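Local coordinates for protein phosphatase YwpJ (Bacillus subtilis, PDB 1NRW) that removes phosphate from phosphorylated five- and six-carbon sugars and nucleoside monophosphates in vitro, and less readily from flavin mononucleotide, with magnesium as cofactor, at residues H82-K87 / D171-L176; R46-V51 / T62-A67; Y91-W96 / K190-A195. One frame throughout, in Å; residues are numbered along the deposited sequence.

Contact 1. Residues H82-K87 / D171-L176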
loop_
_atom_site.group_PDB
_atom_site.type_symbol
_atom_site.label_atom_id
_atom_site.label_comp_id
_atom_site.label_asym_id
_atom_site.label_seq_id
_atom_site.Cartn_x
_atom_site.Cartn_y
_atom_site.Cartn_z
ATOM N N HIS A 82 -4.808 -12.881 7.679
ATOM C CA HIS A 82 -5.819 -11.995 7.115
ATOM C C HIS A 82 -6.580 -11.392 8.294
ATOM O O HIS A 82 -7.091 -12.095 9.165
ATOM C CB HIS A 82 -6.712 -12.686 6.048
ATOM C CG HIS A 82 -7.629 -13.756 6.558
ATOM N ND1 HIS A 82 -8.082 -14.773 5.745
ATOM C CD2 HIS A 82 -8.233 -13.938 7.755
ATOM C CE1 HIS A 82 -8.923 -15.536 6.420
ATOM N NE2 HIS A 82 -9.033 -15.050 7.643
ATOM N N GLU A 83 -6.577 -10.064 8.336
ATOM C CA GLU A 83 -7.176 -9.286 9.417
ATOM C C GLU A 83 -8.325 -8.530 8.780
ATOM O O GLU A 83 -8.111 -7.577 8.032
ATOM C CB GLU A 83 -6.155 -8.308 9.997
ATOM C CG GLU A 83 -6.608 -7.599 11.265
ATOM C CD GLU A 83 -6.682 -8.530 12.468
ATOM O OE1 GLU A 83 -5.769 -9.366 12.642
ATOM O OE2 GLU A 83 -7.644 -8.411 13.254
ATOM N N THR A 84 -9.542 -8.957 9.082
ATOM C CA THR A 84 -10.725 -8.352 8.491
ATOM C C THR A 84 -11.402 -7.243 9.274
ATOM O O THR A 84 -11.245 -7.118 10.490
ATOM C CB THR A 84 -11.791 -9.422 8.206
ATOM O OG1 THR A 84 -12.194 -10.030 9.441
ATOM C CG2 THR A 84 -11.240 -10.490 7.274
ATOM N N ILE A 85 -12.160 -6.435 8.541
ATOM C CA ILE A 85 -12.935 -5.343 9.117
ATOM C C ILE A 85 -14.279 -5.979 9.460
ATOM O O ILE A 85 -14.857 -6.685 8.629
ATOM C CB ILE A 85 -13.196 -4.222 8.076
ATOM C CG1 ILE A 85 -11.876 -3.594 7.630
ATOM C CG2 ILE A 85 -14.128 -3.160 8.668
ATOM C CD1 ILE A 85 -12.025 -2.681 6.417
ATOM N N ASP A 86 -14.766 -5.749 10.676
ATOM C CA ASP A 86 -16.054 -6.298 11.091
ATOM C C ASP A 86 -17.080 -5.946 10.018
ATOM O O ASP A 86 -17.163 -4.795 9.591
ATOM C CB ASP A 86 -16.470 -5.696 12.436
ATOM C CG ASP A 86 -17.849 -6.149 12.878
ATOM O OD1 ASP A 86 -18.849 -5.710 12.270
ATOM O OD2 ASP A 86 -17.932 -6.948 13.835
ATOM N N LYS A 87 -17.860 -6.933 9.586
ATOM C CA LYS A 87 -18.852 -6.713 8.537
ATOM C C LYS A 87 -19.853 -5.590 8.780
ATOM O O LYS A 87 -20.222 -4.881 7.847
ATOM C CB LYS A 87 -19.593 -8.016 8.226
ATOM C CG LYS A 87 -18.769 -8.978 7.388
ATOM C CD LYS A 87 -19.607 -10.122 6.853
ATOM C CE LYS A 87 -18.803 -10.981 5.889
ATOM N NZ LYS A 87 -17.581 -11.541 6.526
ATOM N N ASP A 171 -14.538 -11.371 2.595
ATOM C CA ASP A 171 -13.856 -10.670 3.671
ATOM C C ASP A 171 -13.446 -9.279 3.215
ATOM O O ASP A 171 -13.031 -9.087 2.073
ATOM C CB ASP A 171 -12.619 -11.455 4.114
ATOM C CG ASP A 171 -12.970 -12.810 4.701
ATOM O OD1 ASP A 171 -13.733 -12.856 5.688
ATOM O OD2 ASP A 171 -12.479 -13.829 4.173
ATOM N N PHE A 172 -13.573 -8.314 4.117
ATOM C CA PHE A 172 -13.221 -6.927 3.837
ATOM C C PHE A 172 -11.879 -6.637 4.501
ATOM O O PHE A 172 -11.759 -6.710 5.721
ATOM C CB PHE A 172 -14.304 -6.003 4.398
ATOM C CG PHE A 172 -15.658 -6.218 3.771
ATOM C CD1 PHE A 172 -15.926 -5.747 2.492
ATOM C CD2 PHE A 172 -16.650 -6.923 4.447
ATOM C CE1 PHE A 172 -17.168 -5.974 1.887
ATOM C CE2 PHE A 172 -17.892 -7.158 3.855
ATOM C CZ PHE A 172 -18.153 -6.682 2.570
ATOM N N TYR A 173 -10.874 -6.306 3.693
ATOM C CA TYR A 173 -9.540 -6.040 4.223
ATOM C C TYR A 173 -9.159 -4.571 4.310
ATOM O O TYR A 173 -8.601 -4.127 5.308
ATOM C CB TYR A 173 -8.483 -6.753 3.378
ATOM C CG TYR A 173 -8.660 -8.248 3.275
ATOM C CD1 TYR A 173 -8.880 -9.027 4.413
ATOM C CD2 TYR A 173 -8.592 -8.888 2.041
ATOM C CE1 TYR A 173 -9.027 -10.411 4.318
ATOM C CE2 TYR A 173 -8.736 -10.267 1.934
ATOM C CZ TYR A 173 -8.954 -11.022 3.075
ATOM O OH TYR A 173 -9.093 -12.387 2.967
ATOM N N ASN A 174 -9.447 -3.817 3.254
ATOM C CA ASN A 174 -9.077 -2.408 3.219
ATOM C C ASN A 174 -10.087 -1.693 2.336
ATOM O O ASN A 174 -10.542 -2.245 1.332
ATOM C CB ASN A 174 -7.652 -2.290 2.642
ATOM C CG ASN A 174 -7.039 -0.904 2.810
ATOM O OD1 ASN A 174 -7.308 -0.197 3.779
ATOM N ND2 ASN A 174 -6.170 -0.528 1.867
ATOM N N ILE A 175 -10.458 -0.484 2.735
ATOM C CA ILE A 175 -11.405 0.319 1.974
ATOM C C ILE A 175 -10.761 1.657 1.659
ATOM O O ILE A 175 -10.361 2.396 2.565
ATOM C CB ILE A 175 -12.708 0.567 2.766
ATOM C CG1 ILE A 175 -13.394 -0.769 3.065
ATOM C CG2 ILE A 175 -13.647 1.466 1.956
ATOM C CD1 ILE A 175 -14.602 -0.655 3.998
ATOM N N LEU A 176 -10.645 1.955 0.370
ATOM C CA LEU A 176 -10.063 3.219 -0.068
ATOM C C LEU A 176 -11.191 4.181 -0.438
ATOM O O LEU A 176 -12.125 3.802 -1.143
ATOM C CB LEU A 176 -9.147 2.992 -1.279
ATOM C CG LEU A 176 -8.468 4.222 -1.909
ATOM C CD1 LEU A 176 -7.191 3.793 -2.611
ATOM C CD2 LEU A 176 -9.421 4.919 -2.888
HETATM O O HOH W 1 -8.590 -4.905 7.868
HETATM O O HOH W 2 -14.863 -8.752 6.737
HETATM O O HOH W 3 -15.008 -11.224 7.424
#

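Contact 2. Residues R46-V51 / T62-A67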
loop_
_atom_site.group_PDB
_atom_site.type_symbol
_atom_site.label_atom_id
_atom_site.label_comp_id
_atom_site.label_asym_id
_atom_site.label_seq_id
_atom_site.Cartn_x
_atom_site.Cartn_y
_atom_site.Cartn_z
ATOM N N ARG A 46 -2.325 -1.864 -1.706
ATOM C CA ARG A 46 -2.985 -2.558 -2.810
ATOM C C ARG A 46 -3.218 -4.034 -2.501
ATOM O O ARG A 46 -2.859 -4.524 -1.434
ATOM C CB ARG A 46 -2.156 -2.441 -4.090
ATOM C CG ARG A 46 -2.033 -1.022 -4.646
ATOM C CD ARG A 46 -1.189 -1.056 -5.898
ATOM N NE ARG A 46 -0.806 0.270 -6.369
ATOM C CZ ARG A 46 -1.438 0.939 -7.328
ATOM N NH1 ARG A 46 -2.501 0.412 -7.926
ATOM N NH2 ARG A 46 -0.978 2.123 -7.715
ATOM N N ALA A 47 -3.817 -4.746 -3.450
ATOM C CA ALA A 47 -4.096 -6.162 -3.268
ATOM C C ALA A 47 -2.878 -7.028 -3.569
ATOM O O ALA A 47 -1.996 -6.641 -4.333
ATOM C CB ALA A 47 -5.258 -6.576 -4.170
ATOM N N HIS A 48 -2.836 -8.212 -2.967
ATOM C CA HIS A 48 -1.740 -9.128 -3.216
ATOM C C HIS A 48 -1.596 -9.404 -4.723
ATOM O O HIS A 48 -0.483 -9.463 -5.241
ATOM C CB HIS A 48 -1.976 -10.444 -2.450
ATOM C CG HIS A 48 -0.956 -11.506 -2.734
ATOM N ND1 HIS A 48 0.364 -11.403 -2.348
ATOM C CD2 HIS A 48 -1.070 -12.699 -3.364
ATOM C CE1 HIS A 48 1.019 -12.485 -2.729
ATOM N NE2 HIS A 48 0.171 -13.288 -3.347
ATOM N N PHE A 49 -2.716 -9.562 -5.425
ATOM C CA PHE A 49 -2.640 -9.833 -6.856
ATOM C C PHE A 49 -2.104 -8.656 -7.670
ATOM O O PHE A 49 -1.595 -8.846 -8.772
ATOM C CB PHE A 49 -3.995 -10.320 -7.406
ATOM C CG PHE A 49 -5.177 -9.478 -7.003
ATOM C CD1 PHE A 49 -5.346 -8.194 -7.504
ATOM C CD2 PHE A 49 -6.149 -9.997 -6.152
ATOM C CE1 PHE A 49 -6.472 -7.438 -7.166
ATOM C CE2 PHE A 49 -7.276 -9.252 -5.808
ATOM C CZ PHE A 49 -7.438 -7.970 -6.317
ATOM N N ASP A 50 -2.200 -7.446 -7.125
ATOM C CA ASP A 50 -1.674 -6.260 -7.811
ATOM C C ASP A 50 -0.150 -6.347 -7.766
ATOM O O ASP A 50 0.539 -5.978 -8.719
ATOM C CB ASP A 50 -2.102 -4.957 -7.122
ATOM C CG ASP A 50 -3.552 -4.606 -7.370
ATOM O OD1 ASP A 50 -4.038 -4.841 -8.496
ATOM O OD2 ASP A 50 -4.201 -4.072 -6.442
ATOM N N VAL A 51 0.378 -6.831 -6.644
ATOM C CA VAL A 51 1.821 -6.963 -6.498
ATOM C C VAL A 51 2.319 -8.084 -7.404
ATOM O O VAL A 51 3.338 -7.940 -8.073
ATOM C CB VAL A 51 2.218 -7.280 -5.033
ATOM C CG1 VAL A 51 3.736 -7.378 -4.915
ATOM C CG2 VAL A 51 1.684 -6.197 -4.101
ATOM N N THR A 62 8.952 -12.210 -2.989
ATOM C CA THR A 62 9.257 -11.672 -1.666
ATOM C C THR A 62 8.047 -11.888 -0.776
ATOM O O THR A 62 6.988 -12.302 -1.245
ATOM C CB THR A 62 9.473 -10.142 -1.712
ATOM O OG1 THR A 62 8.222 -9.501 -2.021
ATOM C CG2 THR A 62 10.503 -9.760 -2.768
ATOM N N TRP A 63 8.205 -11.616 0.516
ATOM C CA TRP A 63 7.059 -11.691 1.408
ATOM C C TRP A 63 6.242 -10.494 0.942
ATOM O O TRP A 63 6.808 -9.509 0.449
ATOM C CB TRP A 63 7.456 -11.462 2.868
ATOM C CG TRP A 63 8.215 -12.587 3.477
ATOM C CD1 TRP A 63 9.552 -12.822 3.378
ATOM C CD2 TRP A 63 7.672 -13.655 4.262
ATOM N NE1 TRP A 63 9.882 -13.974 4.054
ATOM C CE2 TRP A 63 8.747 -14.506 4.606
ATOM C CE3 TRP A 63 6.383 -13.975 4.708
ATOM C CZ2 TRP A 63 8.573 -15.663 5.377
ATOM C CZ3 TRP A 63 6.208 -15.131 5.477
ATOM C CH2 TRP A 63 7.303 -15.958 5.802
ATOM N N VAL A 64 4.926 -10.571 1.085
ATOM C CA VAL A 64 4.073 -9.468 0.672
ATOM C C VAL A 64 3.039 -9.122 1.724
ATOM O O VAL A 64 2.247 -9.975 2.143
ATOM C CB VAL A 64 3.299 -9.790 -0.623
ATOM C CG1 VAL A 64 2.400 -8.601 -1.004
ATOM C CG2 VAL A 64 4.268 -10.102 -1.750
ATOM N N ILE A 65 3.068 -7.868 2.153
ATOM C CA ILE A 65 2.088 -7.353 3.098
ATOM C C ILE A 65 1.191 -6.505 2.199
ATOM O O ILE A 65 1.667 -5.578 1.533
ATOM C CB ILE A 65 2.753 -6.479 4.169
ATOM C CG1 ILE A 65 3.586 -7.367 5.100
ATOM C CG2 ILE A 65 1.691 -5.704 4.949
ATOM C CD1 ILE A 65 4.391 -6.606 6.132
ATOM N N SER A 66 -0.091 -6.841 2.144
ATOM C CA SER A 66 -1.018 -6.106 1.293
ATOM C C SER A 66 -2.231 -5.596 2.055
ATOM O O SER A 66 -2.395 -5.879 3.237
ATOM C CB SER A 66 -1.462 -6.992 0.119
ATOM O OG SER A 66 -2.066 -8.193 0.561
ATOM N N ALA A 67 -3.073 -4.828 1.372
ATOM C CA ALA A 67 -4.272 -4.280 1.987
ATOM C C ALA A 67 -3.964 -3.518 3.276
ATOM O O ALA A 67 -4.675 -3.637 4.279
ATOM C CB ALA A 67 -5.275 -5.394 2.251
HETATM O O HOH W 4 -4.716 -8.648 -0.594
#

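Contact 3. Residues Y91-W96 / K190-A195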
loop_
_atom_site.group_PDB
_atom_site.type_symbol
_atom_site.label_atom_id
_atom_site.label_comp_id
_atom_site.label_asym_id
_atom_site.label_seq_id
_atom_site.Cartn_x
_atom_site.Cartn_y
_atom_site.Cartn_z
ATOM N N TYR A 91 -20.133 -2.348 6.493
ATOM C CA TYR A 91 -21.405 -1.928 5.914
ATOM C C TYR A 91 -21.602 -0.439 6.177
ATOM O O TYR A 91 -21.983 0.324 5.290
ATOM C CB TYR A 91 -22.563 -2.704 6.542
ATOM C CG TYR A 91 -23.894 -2.445 5.874
ATOM C CD1 TYR A 91 -24.316 -3.221 4.792
ATOM C CD2 TYR A 91 -24.724 -1.410 6.307
ATOM C CE1 TYR A 91 -25.537 -2.975 4.158
ATOM C CE2 TYR A 91 -25.946 -1.154 5.680
ATOM C CZ TYR A 91 -26.343 -1.940 4.608
ATOM O OH TYR A 91 -27.546 -1.686 3.986
ATOM N N ASP A 92 -21.333 -0.041 7.413
ATOM C CA ASP A 92 -21.472 1.340 7.845
ATOM C C ASP A 92 -20.599 2.274 7.010
ATOM O O ASP A 92 -21.062 3.298 6.511
ATOM C CB ASP A 92 -21.079 1.444 9.320
ATOM C CG ASP A 92 -21.735 2.611 10.018
ATOM O OD1 ASP A 92 -21.536 3.764 9.574
ATOM O OD2 ASP A 92 -22.453 2.370 11.014
ATOM N N ILE A 93 -19.329 1.912 6.866
ATOM C CA ILE A 93 -18.381 2.713 6.102
ATOM C C ILE A 93 -18.770 2.849 4.635
ATOM O O ILE A 93 -18.787 3.952 4.088
ATOM C CB ILE A 93 -16.962 2.100 6.177
ATOM C CG1 ILE A 93 -16.472 2.115 7.626
ATOM C CG2 ILE A 93 -16.007 2.875 5.280
ATOM C CD1 ILE A 93 -15.188 1.345 7.854
ATOM N N LEU A 94 -19.075 1.727 3.996
ATOM C CA LEU A 94 -19.436 1.742 2.586
ATOM C C LEU A 94 -20.740 2.482 2.320
ATOM O O LEU A 94 -20.857 3.198 1.324
ATOM C CB LEU A 94 -19.502 0.310 2.051
ATOM C CG LEU A 94 -18.149 -0.409 2.155
ATOM C CD1 LEU A 94 -18.286 -1.865 1.750
ATOM C CD2 LEU A 94 -17.131 0.299 1.265
ATOM N N SER A 95 -21.717 2.321 3.207
ATOM C CA SER A 95 -22.989 3.011 3.027
ATOM C C SER A 95 -22.742 4.515 3.063
ATOM O O SER A 95 -23.303 5.265 2.262
ATOM C CB SER A 95 -23.976 2.618 4.131
ATOM O OG SER A 95 -23.497 3.005 5.405
ATOM N N TRP A 96 -21.889 4.953 3.987
ATOM C CA TRP A 96 -21.573 6.373 4.113
ATOM C C TRP A 96 -20.802 6.894 2.896
ATOM O O TRP A 96 -21.156 7.929 2.326
ATOM C CB TRP A 96 -20.754 6.630 5.384
ATOM C CG TRP A 96 -20.520 8.095 5.640
ATOM C CD1 TRP A 96 -21.430 9.001 6.104
ATOM C CD2 TRP A 96 -19.316 8.832 5.382
ATOM N NE1 TRP A 96 -20.870 10.258 6.147
ATOM C CE2 TRP A 96 -19.573 10.183 5.711
ATOM C CE3 TRP A 96 -18.045 8.483 4.905
ATOM C CZ2 TRP A 96 -18.607 11.186 5.573
ATOM C CZ3 TRP A 96 -17.081 9.485 4.769
ATOM C CH2 TRP A 96 -17.372 10.818 5.103
ATOM N N LYS A 190 -12.108 13.387 9.642
ATOM C CA LYS A 190 -12.711 13.717 10.934
ATOM C C LYS A 190 -13.642 12.618 11.434
ATOM O O LYS A 190 -13.724 12.349 12.635
ATOM C CB LYS A 190 -13.513 15.019 10.840
ATOM C CG LYS A 190 -12.696 16.262 10.554
ATOM C CD LYS A 190 -13.600 17.486 10.479
ATOM C CE LYS A 190 -12.822 18.738 10.097
ATOM N NZ LYS A 190 -13.712 19.926 9.971
ATOM N N ARG A 191 -14.346 11.989 10.502
ATOM C CA ARG A 191 -15.294 10.936 10.835
ATOM C C ARG A 191 -14.670 9.667 11.408
ATOM O O ARG A 191 -15.257 9.031 12.281
ATOM C CB ARG A 191 -16.121 10.584 9.593
ATOM C CG ARG A 191 -17.237 9.576 9.835
ATOM C CD ARG A 191 -17.991 9.284 8.543
ATOM N NE ARG A 191 -19.056 8.301 8.730
ATOM C CZ ARG A 191 -20.219 8.558 9.318
ATOM N NH1 ARG A 191 -20.478 9.776 9.774
ATOM N NH2 ARG A 191 -21.124 7.597 9.451
ATOM N N TYR A 192 -13.477 9.308 10.939
ATOM C CA TYR A 192 -12.831 8.079 11.395
ATOM C C TYR A 192 -11.533 8.222 12.182
ATOM O O TYR A 192 -11.012 7.230 12.691
ATOM C CB TYR A 192 -12.583 7.173 10.187
ATOM C CG TYR A 192 -13.853 6.805 9.461
ATOM C CD1 TYR A 192 -14.764 5.916 10.025
ATOM C CD2 TYR A 192 -14.167 7.382 8.231
ATOM C CE1 TYR A 192 -15.963 5.608 9.384
ATOM C CE2 TYR A 192 -15.365 7.081 7.582
ATOM C CZ TYR A 192 -16.256 6.195 8.167
ATOM O OH TYR A 192 -17.442 5.891 7.538
ATOM N N GLU A 193 -11.016 9.438 12.304
ATOM C CA GLU A 193 -9.755 9.627 13.010
ATOM C C GLU A 193 -9.777 9.176 14.473
ATOM O O GLU A 193 -8.730 8.868 15.040
ATOM C CB GLU A 193 -9.299 11.089 12.902
ATOM C CG GLU A 193 -10.086 12.094 13.725
ATOM C CD GLU A 193 -9.635 13.525 13.465
ATOM O OE1 GLU A 193 -8.445 13.720 13.138
ATOM O OE2 GLU A 193 -10.461 14.455 13.594
ATOM N N HIS A 194 -10.962 9.120 15.077
ATOM C CA HIS A 194 -11.084 8.699 16.474
ATOM C C HIS A 194 -11.675 7.299 16.648
ATOM O O HIS A 194 -11.893 6.854 17.776
ATOM C CB HIS A 194 -11.935 9.700 17.264
ATOM C CG HIS A 194 -11.299 11.044 17.425
ATOM N ND1 HIS A 194 -10.073 11.221 18.029
ATOM C CD2 HIS A 194 -11.723 12.280 17.067
ATOM C CE1 HIS A 194 -9.768 12.506 18.036
ATOM N NE2 HIS A 194 -10.753 13.171 17.458
ATOM N N ALA A 195 -11.940 6.609 15.541
ATOM C CA ALA A 195 -12.501 5.261 15.603
ATOM C C ALA A 195 -11.426 4.283 16.075
ATOM O O ALA A 195 -10.490 3.966 15.339
ATOM C CB ALA A 195 -13.033 4.848 14.235
HETATM O O HOH W 5 -19.321 4.899 9.358
#

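Contact 1. Residues H82-K87 / D171-L176
Phe172 O is met by two neighbouring groups of 82-87: Ile85 N gives it a nearly straight hydrogen bond of 2.9 Å, and the CA of Thr84 adds a weaker CA-H...O contact at 3.4 Å. The Ile85 bond is the sole direct hydrogen bond between 82-87 and 171-176. Water extends the pairing on both sides: one molecule donates to Glu83 O and Tyr173 O, and another accepts from Phe172 N while donating to Ile85 O.

Apolar side chains fill in around the polar seam. Ile85, a branched chain suited to a buried place, brings CB to 4.2 Å from the CB of Phe172, and its CD1 reaches CD1 of Ile175 at 4.1 Å. Nearer the surface, Thr84 turns CG2 anti to its carbonyl carbon; that methyl rests against both CB of Asp171, 3.6 Å away, and CE1 of Tyr173, which also meets CB of His82. Lys87 crosses Phe172 at about a right angle, laying CG at the ring edge, 4.1 Å from CE2. Its NZ stays 4.2 Å from Asp171 OD1, and a water bridges the opposite charges.

Tyr173 and Asn174 both face Phe107, forming a classic beta bulge in strand 172-178. Within the bulge, Asn174 ND2 donates to Glu209 OE1 and to the O of Gly45, a phosphate-binding residue. A linker leaving strand 79-82, at the edge of the core sheet, and pairing briefly with a cap strand fits the two-domain plan of Cof-type haloacid dehalogenase phosphatases, whose cap stands over the active site.

Contact 2. Residues R46-V51 / T62-A67
His48 meets Val64 and Ser66, and Val51 meets Val64, within a beta-alpha-beta unit of the Rossmann-like core, where helix 48-55 links the parallel strands 39-43 and 63-66. His48 starts with CB 3.8 Å from Ser66 OG. Its CG, anti to the backbone N (chi1 175°), leads off to a ring whose edge faces Val64: ND1 lies 3.7 Å from CG1, and CE1, farther along, touches CB and CG2 more loosely. The imidazole crosses the valine at about a right angle and also stacks on His73; a flat ring suits the place, giving an edge to Val64 and a face to His73. Val51 meets Val64 tip to tip, CG2 to CG1 at 4.0 Å, two compact branched chains closing the helix onto the strand.

Ser66 is small enough to come close to the chain entering the helix, its CB 3.2 Å from Arg46 O. Its OG shares a water with His48 N. At the helix start Ala47 takes the N-cap position, and Asp50 OD2 accepts from Ala47 N. The Arg46 side chain leaves the strand, its NE in a salt bridge with Asp12, a calcium ligand, and NH1 with Glu125. Its backbone faces the strand end instead, where Ala67 N donates to Arg46 O at 2.8 Å.

Contact 3. Residues Y91-W96 / K190-A195
Trp96 and Arg191 both hold CG anti to the backbone N, and the arginine runs extended from CG to NE, which carries CD and NE across the indole; chi4 of 75° then turns CZ so that the guanidinium lies flat. The two side chains slide past each other in opposite directions. CD of Arg191 sits over the six-membered ring, 3.4 Å from Trp96 CE2, in a CH-pi contact. Farther out the guanidinium rests on the five-membered ring, the planes only 7° apart, with CZ 3.5 Å from Trp96 CD1 in a cation-pi stack. Arginine suits this place because both its terminal methylene, CD, and its flat cation can rest on one broad aromatic face.

Tyr192 comes to the same indole differently. Its edge is directed at the face of Trp96 in an offset edge-to-face pair, planes 80° apart, with CE2 4.0 Å from CE3. Its hydroxyl accepts from Arg191 NE at 3.1 Å, almost in the guanidinium plane, a bond that helps fix the rotation of the stacked group. One water joins Tyr192 OH, Arg191 NH2 and Asp92 OD1. The direct salt bridge of Asp92 OD1 to Arg191 NH2 is long, at 3.9 Å, so the carboxylate probably acts largely through that water. An alanine in place of Trp96 would probably leave the guanidinium without its stacking face and the edge of Tyr192 without its aromatic partner, opening a gap between the helices. On the inner side Ile93 CG1 packs 3.9 Å from Tyr192 CE1.

Helix 87-99 and the end of helix 182-192 thus meet beside the cap sheet: Ile93 and Tyr192 both rest on Leu198 of strand 198-201, while Ile93 also touches Ile175 of strand 172-178.

How the contacts relate
Contact 1 lies between the other two: its centre is about 14 Å from that of contact 2 and about 13 Å from that of contact 3, whereas the centres of contacts 2 and 3 are about 24 Å apart and their nearest atoms about 12 Å. CB of Tyr173 touches CB of Ala67 at 3.7 Å, joining the core strand end to the cap; CG2 of Ile175 packs on CD2 of Leu94 at 3.7 Å, continuing toward contact 3. The active site lies on the side of contact 2, where the Arg46 side chain is about 8 Å from the calcium ion and that of Asn174 in contact 1 about 12 Å. Contact 3 is remote, within the cap.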